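Local coordinates for uncharacterized protein (Bacillus subtilis, PDB 5DQV) that probably acts as a metal-dependent nucleotide pyrophosphohydrolase built on an all-helical HD domain, with nickel bound in this crystal, at residues F55-A60 / G123-D128. Residues are numbered along the deposited sequence; the frame is centred on the assembly and turned at random.
Sequences FIVETA and GKVVQD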
loop_
_atom_site.group_PDB
_atom_site.type_symbol
_atom_site.label_atom_id
_atom_site.label_comp_id
_atom_site.label_asym_id
_atom_site.label_seq_id
_atom_site.Cartn_x
_atom_site.Cartn_y
_atom_site.Cartn_z
ATOM N N PHE A 55 -28.829 9.647 13.299
ATOM C CA PHE A 55 -28.620 10.903 12.619
ATOM C C PHE A 55 -27.350 11.559 13.121
ATOM O O PHE A 55 -26.550 12.087 12.330
ATOM C CB PHE A 55 -29.831 11.835 12.766
ATOM C CG PHE A 55 -29.669 13.139 12.035
ATOM C CD1 PHE A 55 -29.587 13.151 10.654
ATOM C CD2 PHE A 55 -29.581 14.332 12.726
ATOM C CE1 PHE A 55 -29.425 14.316 9.968
ATOM C CE2 PHE A 55 -29.423 15.501 12.072
ATOM C CZ PHE A 55 -29.359 15.503 10.662
ATOM N N ILE A 56 -27.132 11.507 14.437
ATOM C CA ILE A 56 -25.945 12.139 14.991
ATOM C C ILE A 56 -24.729 11.339 14.541
ATOM O O ILE A 56 -23.691 11.910 14.187
ATOM C CB ILE A 56 -25.993 12.263 16.552
ATOM C CG1 ILE A 56 -27.125 13.194 17.029
ATOM C CG2 ILE A 56 -24.669 12.721 17.084
ATOM C CD1 ILE A 56 -27.076 14.635 16.397
ATOM N N VAL A 57 -24.841 10.022 14.547
ATOM C CA VAL A 57 -23.713 9.185 14.156
ATOM C C VAL A 57 -23.311 9.481 12.709
ATOM O O VAL A 57 -22.117 9.692 12.408
ATOM C CB VAL A 57 -24.040 7.705 14.294
ATOM C CG1 VAL A 57 -23.028 6.874 13.471
ATOM C CG2 VAL A 57 -24.036 7.283 15.783
ATOM N N GLU A 58 -24.311 9.537 11.818
ATOM C CA GLU A 58 -23.994 9.751 10.402
ATOM C C GLU A 58 -23.399 11.139 10.150
ATOM O O GLU A 58 -22.448 11.265 9.381
ATOM C CB GLU A 58 -25.204 9.540 9.542
ATOM C CG GLU A 58 -24.889 9.497 8.092
ATOM C CD GLU A 58 -26.092 9.229 7.253
ATOM O OE1 GLU A 58 -27.236 9.092 7.786
ATOM O OE2 GLU A 58 -25.894 9.235 6.035
ATOM N N THR A 59 -24.001 12.162 10.733
ATOM C CA THR A 59 -23.519 13.525 10.631
ATOM C C THR A 59 -22.119 13.703 11.162
ATOM O O THR A 59 -21.253 14.235 10.445
ATOM C CB THR A 59 -24.482 14.537 11.275
ATOM O OG1 THR A 59 -25.762 14.398 10.662
ATOM C CG2 THR A 59 -23.958 15.947 11.066
ATOM N N ALA A 60 -21.860 13.190 12.369
ATOM C CA ALA A 60 -20.507 13.208 12.912
ATOM C C ALA A 60 -19.505 12.458 12.074
ATOM O O ALA A 60 -18.382 12.935 11.819
ATOM C CB ALA A 60 -20.503 12.694 14.386
ATOM N N GLY A 123 -20.148 9.299 19.731
ATOM C CA GLY A 123 -18.739 9.528 19.449
ATOM C C GLY A 123 -17.927 8.229 19.444
ATOM O O GLY A 123 -17.064 8.032 18.612
ATOM N N LYS A 124 -18.265 7.325 20.359
ATOM C CA LYS A 124 -17.593 6.025 20.429
ATOM C C LYS A 124 -17.885 5.195 19.194
ATOM O O LYS A 124 -16.998 4.515 18.679
ATOM C CB LYS A 124 -17.985 5.286 21.692
ATOM C CG LYS A 124 -17.341 5.844 22.932
ATOM C CD LYS A 124 -17.933 5.275 24.178
ATOM C CE LYS A 124 -17.115 5.728 25.437
ATOM N NZ LYS A 124 -17.783 5.144 26.616
ATOM N N VAL A 125 -19.127 5.285 18.676
ATOM C CA VAL A 125 -19.459 4.591 17.450
ATOM C C VAL A 125 -18.618 5.126 16.253
ATOM O O VAL A 125 -18.074 4.362 15.499
ATOM C CB VAL A 125 -20.987 4.651 17.165
ATOM C CG1 VAL A 125 -21.333 4.184 15.747
ATOM C CG2 VAL A 125 -21.780 3.818 18.220
ATOM N N VAL A 126 -18.565 6.439 16.100
ATOM C CA VAL A 126 -17.780 7.067 15.023
ATOM C C VAL A 126 -16.307 6.714 15.134
ATOM O O VAL A 126 -15.635 6.415 14.116
ATOM C CB VAL A 126 -17.997 8.583 14.995
ATOM C CG1 VAL A 126 -17.104 9.247 13.939
ATOM C CG2 VAL A 126 -19.531 8.934 14.743
ATOM N N GLN A 127 -15.793 6.757 16.361
ATOM C CA GLN A 127 -14.386 6.477 16.606
ATOM C C GLN A 127 -14.070 5.060 16.162
ATOM O O GLN A 127 -13.092 4.821 15.463
ATOM C CB GLN A 127 -14.051 6.716 18.094
ATOM C CG GLN A 127 -12.611 6.422 18.460
ATOM C CD GLN A 127 -12.280 6.772 19.891
ATOM O OE1 GLN A 127 -12.780 6.158 20.839
ATOM N NE2 GLN A 127 -11.464 7.792 20.061
ATOM N N ASP A 128 -14.933 4.122 16.549
ATOM C CA ASP A 128 -14.792 2.713 16.186
ATOM C C ASP A 128 -14.775 2.498 14.668
ATOM O O ASP A 128 -13.948 1.774 14.140
ATOM C CB ASP A 128 -15.952 1.904 16.805
ATOM C CG ASP A 128 -15.770 1.611 18.317
ATOM O OD1 ASP A 128 -14.740 1.995 18.928
ATOM O OD2 ASP A 128 -16.694 0.956 18.885
#
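Val57 and Val126 mark the place where helix segments 55-60 and 123-128 come together, their CA atoms 6.4 Å apart. The short axes approach to 9.2 Å and run in broadly the same direction, crossing at -43°, an example of a helix pair joined by a few methyl groups of valine and alanine. Val126 supplies the wedge. Its CG2, anti to the carbonyl carbon, points between Val57 and Ala60, one helical turn apart, and lies 3.9 Å from Ala60 CB. The same methyl sits 3.6 Å from the backbone O of Val57, so it rests against main chain as well as side chain. Beside it, Val57 and Val125 meet with their branches at about a right angle. Val57 CG1, anti to its own N (chi1 162°), stands 3.9 Å from Val125 CG1, while Val57 CG2 is 4.1 Å from that same Val125 methyl. All four residues are buried, and the interface between the segments is wholly apolar in its side chains.

Both segments lie in the HD domain; His64 and Asp65 come directly after helix 54-63, and Asp130 lies on helix 121-132, the same helix as 123-128. With His35, these residues form the nickel site, and the side chain of Val126 lies about 7 Å from the ion. Helix 33-50 adds a further apolar layer, placing Ala43 against Val57 and Ile46 against Val125, while Met106 of helix 93-106 touches Val126. On the side of helix 54-63 turned away from this contact and packed against helix 8-24, Thr59 OG1 donates to Phe55 O at 3.0 Å, approaching from the face opposite to that used by Thr59 N.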